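PDB 4QYR: AT-less polyketide synthase from Streptomyces platensis subsp. rosaceus, which probably catalyses decarboxylative carbon-carbon bond formation in polyketide chain extension, as the KS3 ketosynthase domain of the isomigrastatin synthase MgsE. Local coordinates for residues Arg373-Ala378 and Glu395-Leu400; Lys225-Gly230 and Cys342-Val347. All blocks are in the same frame, centred on the assembly; numbering follows the deposited sequence.

Contacts 1 and 2 lie at the same margin of the central mixed sheet, their centres about 10 Å apart, and meet through two neighbouring strands. Strand 394-396 of contact 1 is the outermost on this side within the chain and runs parallel to strand 342-345 of contact 2. Two probable hydrogen bonds join them, Glu395 N to Cys342 O at 2.9 Å and Val397 N to Leu344 O at 3.2 Å, while Val397 CG2 packs 3.7 Å from Ala343 CB. Val396 also touches Phe227. Contact 2 adjoins Gly307 and Lys348, in stretches matching the EAHGTGT and KxNIGH motifs that carry the catalytic histidines in ketosynthases; contact 1 holds the edge strand.

Contact 1: Arg373-Ala378 and Glu395-Leu400; sequences RELPPA and EVVREL
Pro377 and Arg398 bring the two backbones together, their CA atoms 4.3 Å apart. The end-to-end directions of the touching parts, Glu374 to Ala378 and Val396 to Leu400, differ by 126°, so they cross instead of forming a regular ladder, and the two prolines, Pro376 and Pro377, have no N-H to offer one. A single hydrogen bond ties the segments: Ala378 N donates to Val397 O at 2.7 Å, lying in the carbonyl plane with an N-H...O angle of 143°. The same oxygen also receives a CA-H...O contact from Pro377 CA. A second such contact, Leu400 CA to Leu375 O at 3.5 Å, lies at the other end.

Val397 points at the other segment. Its CG1, anti to the backbone N (chi1 180°), lies against the carbonyl oxygens of Pro376 (Val397 CG1 to Pro376 O 3.5 Å) and Leu375, with Leu375 CB beyond. Leu400 lies side by side with Pro377, the two pointing the same way, with Leu400 CB 4.1 Å from Pro377 CD; farther out, Leu400 CD1 approaches Leu375 O at 3.4 Å. The methyl of Ala378 meets Val396 CG1 at 3.9 Å. Polar ends find partners outside the segments: Glu374 OE1 forms a salt bridge with Arg32 NE, and Arg398 NH1 hydrogen-bonds to Cys381 O.

Arg373 closes helix 358-372 in a Schellman motif, after which strand 374-375 pairs antiparallel with strand 401-402. Strand 394-396 edges the large sheet beside strand 342-345, whose Ala343 and Leu344 touch Leu375, Val396 and Val397; helix 24-33 packs on Glu374, Pro376 and Leu400 through Trp28 and Arg32.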
ATOM      1  N   ARG A 373       9.053  32.078   6.428  1.00 50.03           N
ATOM      2  CA  ARG A 373       8.205  32.679   7.455  1.00 52.21           C
ATOM      3  C   ARG A 373       7.114  33.559   6.857  1.00 49.41           C
ATOM      4  O   ARG A 373       6.841  34.637   7.359  1.00 62.66           O
ATOM      5  CB  ARG A 373       9.060  33.471   8.441  1.00 51.32           C
ATOM      6  CG  ARG A 373       9.902  32.581   9.333  1.00 58.32           C
ATOM      7  CD  ARG A 373      10.964  33.366  10.070  1.00 69.89           C
ATOM      8  NE  ARG A 373      11.934  33.994   9.165  1.00 79.85           N
ATOM      9  CZ  ARG A 373      12.381  35.249   9.291  1.00 84.96           C
ATOM     10  NH1 ARG A 373      11.925  36.024  10.275  1.00 85.52           N
ATOM     11  NH2 ARG A 373      13.268  35.742   8.424  1.00 84.25           N
ATOM     12  N   GLU A 374       6.501  33.087   5.776  1.00 47.57           N
ATOM     13  CA  GLU A 374       5.435  33.807   5.088  1.00 52.08           C
ATOM     14  C   GLU A 374       4.270  32.875   4.712  1.00 55.68           C
ATOM     15  O   GLU A 374       4.460  31.692   4.444  1.00 58.37           O
ATOM     16  CB  GLU A 374       5.974  34.479   3.826  1.00 48.99           C
ATOM     17  CG  GLU A 374       6.888  35.655   4.068  1.00 60.55           C
ATOM     18  CD  GLU A 374       7.513  36.168   2.785  1.00 64.18           C
ATOM     19  OE1 GLU A 374       7.396  35.448   1.770  1.00 67.89           O
ATOM     20  OE2 GLU A 374       8.107  37.276   2.784  1.00 62.15           O
ATOM     21  N   LEU A 375       3.061  33.416   4.676  1.00 58.14           N
ATOM     22  CA  LEU A 375       1.908  32.678   4.188  1.00 45.59           C
ATOM     23  C   LEU A 375       1.392  33.314   2.894  1.00 55.84           C
ATOM     24  O   LEU A 375       1.106  34.513   2.859  1.00 58.06           O
ATOM     25  CB  LEU A 375       0.816  32.650   5.257  1.00 50.61           C
ATOM     26  CG  LEU A 375       1.178  31.827   6.495  1.00 53.02           C
ATOM     27  CD1 LEU A 375       0.089  31.842   7.542  1.00 47.00           C
ATOM     28  CD2 LEU A 375       1.466  30.409   6.062  1.00 54.65           C
ATOM     29  N   PRO A 376       1.279  32.520   1.818  1.00 50.92           N
ATOM     30  CA  PRO A 376       0.836  33.039   0.518  1.00 50.25           C
ATOM     31  C   PRO A 376      -0.694  33.165   0.395  1.00 49.20           C
ATOM     32  O   PRO A 376      -1.444  32.504   1.101  1.00 44.93           O
ATOM     33  CB  PRO A 376       1.370  31.989  -0.481  1.00 43.30           C
ATOM     34  CG  PRO A 376       2.205  31.049   0.307  1.00 44.80           C
ATOM     35  CD  PRO A 376       1.689  31.114   1.712  1.00 48.04           C
ATOM     36  N   PRO A 377      -1.155  34.002  -0.535  1.00 52.20           N
ATOM     37  CA  PRO A 377      -2.590  34.223  -0.741  1.00 55.93           C
ATOM     38  C   PRO A 377      -3.344  33.013  -1.277  1.00 55.25           C
ATOM     39  O   PRO A 377      -2.797  32.245  -2.062  1.00 57.24           O
ATOM     40  CB  PRO A 377      -2.613  35.338  -1.779  1.00 57.91           C
ATOM     41  CG  PRO A 377      -1.336  35.123  -2.549  1.00 56.97           C
ATOM     42  CD  PRO A 377      -0.339  34.757  -1.505  1.00 53.56           C
ATOM     43  N   ALA A 378      -4.596  32.863  -0.864  1.00 54.79           N
ATOM     44  CA  ALA A 378      -5.482  31.897  -1.491  1.00 58.39           C
ATOM     45  C   ALA A 378      -6.124  32.591  -2.680  1.00 63.70           C
ATOM     46  O   ALA A 378      -6.199  33.820  -2.719  1.00 68.83           O
ATOM     47  CB  ALA A 378      -6.530  31.386  -0.511  1.00 57.49           C
ATOM     48  N   GLU A 395      -9.182  31.660   9.812  1.00 63.45           N
ATOM     49  CA  GLU A 395      -9.156  32.699   8.801  1.00 63.21           C
ATOM     50  C   GLU A 395      -8.531  32.189   7.505  1.00 61.10           C
ATOM     51  O   GLU A 395      -7.498  31.525   7.524  1.00 59.93           O
ATOM     52  CB  GLU A 395      -8.391  33.904   9.334  1.00 72.00           C
ATOM     53  CG  GLU A 395      -8.556  35.180   8.540  1.00 83.80           C
ATOM     54  CD  GLU A 395      -7.693  36.312   9.089  1.00 97.19           C
ATOM     55  OE1 GLU A 395      -7.648  36.486  10.330  1.00100.93           O
ATOM     56  OE2 GLU A 395      -7.056  37.028   8.282  1.00102.39           O
ATOM     57  N   VAL A 396      -9.160  32.483   6.375  1.00 61.63           N
ATOM     58  CA  VAL A 396      -8.537  32.201   5.098  1.00 50.95           C
ATOM     59  C   VAL A 396      -7.544  33.303   4.775  1.00 55.60           C
ATOM     60  O   VAL A 396      -7.872  34.475   4.875  1.00 57.42           O
ATOM     61  CB  VAL A 396      -9.551  32.110   3.971  1.00 50.98           C
ATOM     62  CG1 VAL A 396      -8.834  31.875   2.651  1.00 49.09           C
ATOM     63  CG2 VAL A 396     -10.553  31.023   4.254  1.00 50.27           C
ATOM     64  N   VAL A 397      -6.325  32.923   4.404  1.00 56.05           N
ATOM     65  CA  VAL A 397      -5.294  33.879   4.002  1.00 54.96           C
ATOM     66  C   VAL A 397      -5.452  34.269   2.552  1.00 58.50           C
ATOM     67  O   VAL A 397      -5.097  33.496   1.662  1.00 60.16           O
ATOM     68  CB  VAL A 397      -3.884  33.298   4.184  1.00 53.89           C
ATOM     69  CG1 VAL A 397      -2.821  34.313   3.755  1.00 49.94           C
ATOM     70  CG2 VAL A 397      -3.679  32.864   5.620  1.00 56.12           C
ATOM     71  N   ARG A 398      -5.974  35.459   2.300  1.00 61.31           N
ATOM     72  CA  ARG A 398      -6.175  35.892   0.925  1.00 64.72           C
ATOM     73  C   ARG A 398      -5.170  36.987   0.596  1.00 71.27           C
ATOM     74  O   ARG A 398      -5.212  37.597  -0.474  1.00 71.93           O
ATOM     75  CB  ARG A 398      -7.612  36.367   0.733  1.00 63.49           C
ATOM     76  CG  ARG A 398      -8.627  35.329   1.148  1.00 55.08           C
ATOM     77  CD  ARG A 398     -10.045  35.840   1.006  1.00 67.93           C
ATOM     78  NE  ARG A 398     -10.450  36.725   2.097  1.00 69.75           N
ATOM     79  CZ  ARG A 398     -11.653  37.289   2.186  1.00 70.51           C
ATOM     80  NH1 ARG A 398     -12.564  37.054   1.256  1.00 72.03           N
ATOM     81  NH2 ARG A 398     -11.950  38.082   3.204  1.00 71.49           N
ATOM     82  N   GLU A 399      -4.261  37.213   1.541  1.00 78.01           N
ATOM     83  CA  GLU A 399      -3.322  38.323   1.496  1.00 80.53           C
ATOM     84  C   GLU A 399      -1.948  37.852   1.962  1.00 71.57           C
ATOM     85  O   GLU A 399      -1.806  37.365   3.083  1.00 70.84           O
ATOM     86  CB  GLU A 399      -3.799  39.482   2.385  1.00 89.89           C
ATOM     87  CG  GLU A 399      -4.034  39.163   3.904  1.00127.27           C
ATOM     88  CD  GLU A 399      -5.235  38.239   4.227  1.00122.24           C
ATOM     89  OE1 GLU A 399      -5.830  37.651   3.308  1.00119.78           O
ATOM     90  OE2 GLU A 399      -5.597  38.103   5.421  1.00120.21           O
ATOM     91  N   LEU A 400      -0.937  37.981   1.113  1.00 64.08           N
ATOM     92  CA  LEU A 400       0.423  37.607   1.489  1.00 54.81           C
ATOM     93  C   LEU A 400       0.855  38.247   2.807  1.00 68.16           C
ATOM     94  O   LEU A 400       0.951  39.476   2.913  1.00 70.73           O
ATOM     95  CB  LEU A 400       1.388  38.006   0.381  1.00 55.34           C
ATOM     96  CG  LEU A 400       2.880  37.852   0.684  1.00 54.90           C
ATOM     97  CD1 LEU A 400       3.241  36.404   0.944  1.00 52.25           C
ATOM     98  CD2 LEU A 400       3.701  38.411  -0.457  1.00 56.14           C
TER

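Contact 2: Lys225-Gly230 and Cys342-Val347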
ATOM      1  N   LYS A 225     -11.640  26.587  -6.862  1.00 49.81           N
ATOM      2  CA  LYS A 225     -11.969  27.793  -6.131  1.00 51.87           C
ATOM      3  C   LYS A 225     -12.293  27.432  -4.693  1.00 50.51           C
ATOM      4  O   LYS A 225     -13.406  27.628  -4.231  1.00 51.86           O
ATOM      5  CB  LYS A 225     -13.118  28.531  -6.801  1.00 56.91           C
ATOM      6  CG  LYS A 225     -12.780  29.008  -8.205  1.00 58.18           C
ATOM      7  CD  LYS A 225     -13.988  29.612  -8.896  1.00 63.11           C
ATOM      8  CE  LYS A 225     -15.026  28.553  -9.183  1.00 64.07           C
ATOM      9  NZ  LYS A 225     -14.811  27.902 -10.496  1.00 65.42           N
ATOM     10  N   THR A 226     -11.290  26.889  -4.003  1.00 48.70           N
ATOM     11  CA  THR A 226     -11.399  26.501  -2.600  1.00 49.29           C
ATOM     12  C   THR A 226     -11.810  27.659  -1.708  1.00 53.09           C
ATOM     13  O   THR A 226     -11.264  28.753  -1.821  1.00 53.84           O
ATOM     14  CB  THR A 226     -10.071  25.948  -2.075  1.00 50.76           C
ATOM     15  OG1 THR A 226      -9.590  24.931  -2.961  1.00 53.42           O
ATOM     16  CG2 THR A 226     -10.239  25.364  -0.676  1.00 46.94           C
ATOM     17  N   PHE A 227     -12.775  27.378  -0.828  1.00 58.78           N
ATOM     18  CA  PHE A 227     -13.367  28.308   0.143  1.00 51.71           C
ATOM     19  C   PHE A 227     -14.278  29.346  -0.498  1.00 54.89           C
ATOM     20  O   PHE A 227     -14.992  30.052   0.206  1.00 57.55           O
ATOM     21  CB  PHE A 227     -12.295  29.019   0.960  1.00 51.43           C
ATOM     22  CG  PHE A 227     -11.314  28.097   1.599  1.00 52.31           C
ATOM     23  CD1 PHE A 227      -9.940  28.337   1.488  1.00 53.70           C
ATOM     24  CD2 PHE A 227     -11.747  26.982   2.303  1.00 51.00           C
ATOM     25  CE1 PHE A 227      -9.009  27.473   2.081  1.00 44.50           C
ATOM     26  CE2 PHE A 227     -10.827  26.119   2.900  1.00 45.24           C
ATOM     27  CZ  PHE A 227      -9.451  26.375   2.786  1.00 43.67           C
ATOM     28  N   SER A 228     -14.271  29.436  -1.823  1.00 54.87           N
ATOM     29  CA  SER A 228     -15.095  30.436  -2.497  1.00 58.08           C
ATOM     30  C   SER A 228     -16.573  30.120  -2.352  1.00 63.07           C
ATOM     31  O   SER A 228     -16.946  29.016  -1.981  1.00 63.96           O
ATOM     32  CB  SER A 228     -14.755  30.528  -3.973  1.00 57.72           C
ATOM     33  OG  SER A 228     -15.569  29.646  -4.715  1.00 57.65           O
ATOM     34  N   ALA A 229     -17.412  31.096  -2.661  1.00 66.46           N
ATOM     35  CA  ALA A 229     -18.852  30.905  -2.610  1.00 69.45           C
ATOM     36  C   ALA A 229     -19.329  30.193  -3.869  1.00 69.80           C
ATOM     37  O   ALA A 229     -20.375  29.539  -3.875  1.00 72.07           O
ATOM     38  CB  ALA A 229     -19.560  32.244  -2.450  1.00 70.60           C
ATOM     39  N   GLY A 230     -18.551  30.333  -4.935  1.00 66.99           N
ATOM     40  CA  GLY A 230     -18.921  29.776  -6.219  1.00 67.61           C
ATOM     41  C   GLY A 230     -18.121  28.536  -6.541  1.00 64.69           C
ATOM     42  O   GLY A 230     -17.930  28.194  -7.704  1.00 65.24           O
ATOM     43  N   CYS A 342      -6.679  30.873  13.732  1.00 73.25           N
ATOM     44  CA  CYS A 342      -5.664  30.122  13.016  1.00 63.98           C
ATOM     45  C   CYS A 342      -5.829  30.302  11.508  1.00 59.20           C
ATOM     46  O   CYS A 342      -6.942  30.269  10.996  1.00 58.80           O
ATOM     47  CB  CYS A 342      -5.744  28.643  13.392  1.00 60.34           C
ATOM     48  SG  CYS A 342      -4.839  27.541  12.283  1.00 68.51           S
ATOM     49  N   ALA A 343      -4.718  30.486  10.803  1.00 51.03           N
ATOM     50  CA  ALA A 343      -4.738  30.701   9.361  1.00 49.46           C
ATOM     51  C   ALA A 343      -5.061  29.426   8.577  1.00 46.58           C
ATOM     52  O   ALA A 343      -4.766  28.303   9.009  1.00 49.73           O
ATOM     53  CB  ALA A 343      -3.423  31.257   8.914  1.00 49.03           C
ATOM     54  N   LEU A 344      -5.638  29.610   7.400  1.00 46.02           N
ATOM     55  CA  LEU A 344      -6.173  28.495   6.633  1.00 45.50           C
ATOM     56  C   LEU A 344      -5.911  28.667   5.147  1.00 44.98           C
ATOM     57  O   LEU A 344      -5.957  29.790   4.640  1.00 48.12           O
ATOM     58  CB  LEU A 344      -7.669  28.369   6.905  1.00 45.21           C
ATOM     59  CG  LEU A 344      -8.367  27.258   6.168  1.00 47.62           C
ATOM     60  CD1 LEU A 344      -8.043  25.950   6.859  1.00 55.54           C
ATOM     61  CD2 LEU A 344      -9.820  27.539   6.238  1.00 48.40           C
ATOM     62  N   GLY A 345      -5.619  27.577   4.447  1.00 40.42           N
ATOM     63  CA  GLY A 345      -5.304  27.695   3.036  1.00 42.85           C
ATOM     64  C   GLY A 345      -5.235  26.416   2.225  1.00 43.30           C
ATOM     65  O   GLY A 345      -5.502  25.317   2.720  1.00 40.61           O
ATOM     66  N   SER A 346      -4.864  26.565   0.958  1.00 45.82           N
ATOM     67  CA  SER A 346      -4.838  25.433   0.041  1.00 42.24           C
ATOM     68  C   SER A 346      -4.104  25.719  -1.264  1.00 42.60           C
ATOM     69  O   SER A 346      -4.498  26.590  -2.042  1.00 48.61           O
ATOM     70  CB  SER A 346      -6.254  24.984  -0.289  1.00 41.08           C
ATOM     71  OG  SER A 346      -6.195  23.854  -1.130  1.00 41.37           O
ATOM     72  N   VAL A 347      -3.062  24.943  -1.515  1.00 38.09           N
ATOM     73  CA  VAL A 347      -2.242  25.121  -2.690  1.00 36.83           C
ATOM     74  C   VAL A 347      -3.006  24.755  -3.968  1.00 39.95           C
ATOM     75  O   VAL A 347      -2.662  25.226  -5.064  1.00 41.37           O
ATOM     76  CB  VAL A 347      -0.973  24.283  -2.576  1.00 36.21           C
ATOM     77  CG1 VAL A 347      -1.300  22.801  -2.808  1.00 31.74           C
ATOM     78  CG2 VAL A 347       0.103  24.809  -3.523  1.00 33.93           C
TER
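Phe227 reaches Leu344 and Gly345 with the far end of its ring, and this apolar packing carries the contact. Phe227 CZ lies 3.7 Å from Leu344 CG, the two side chains meeting at a slant. Gly345 comes in at the ring edge, its CA 3.8 Å from Phe227 CE1. One ring face is covered from within the turn by Thr226 CG2, 3.4 Å above the plane and over the centre; that methyl, anti to the backbone N, also meets Ser346 CB at 4.0 Å.

Thr226 OG1 and Ser346 OG stand 4.0 Å apart, too far to bond; Thr226 OG1 bonds to Gly307 O, to which Ser346 OG also makes a weak hydrogen bond while capping Lys348 N, again weakly, at the start of the next helix.

Backbone and side-chain bonds shape the loop. Lys225 to Ser228 form a type II turn with Phe227 at positive phi (72°). Lys225 O accepts from Ser228 N at 3.1 Å and from Ser228 OG at 3.0 Å, both on the same face of its plane.

No hydrogen bond crosses, and the direct contact is mostly buried nonpolar packing, with Gly307 as shared polar partner, consistent with a turn packed beside the ketosynthase active-site loops.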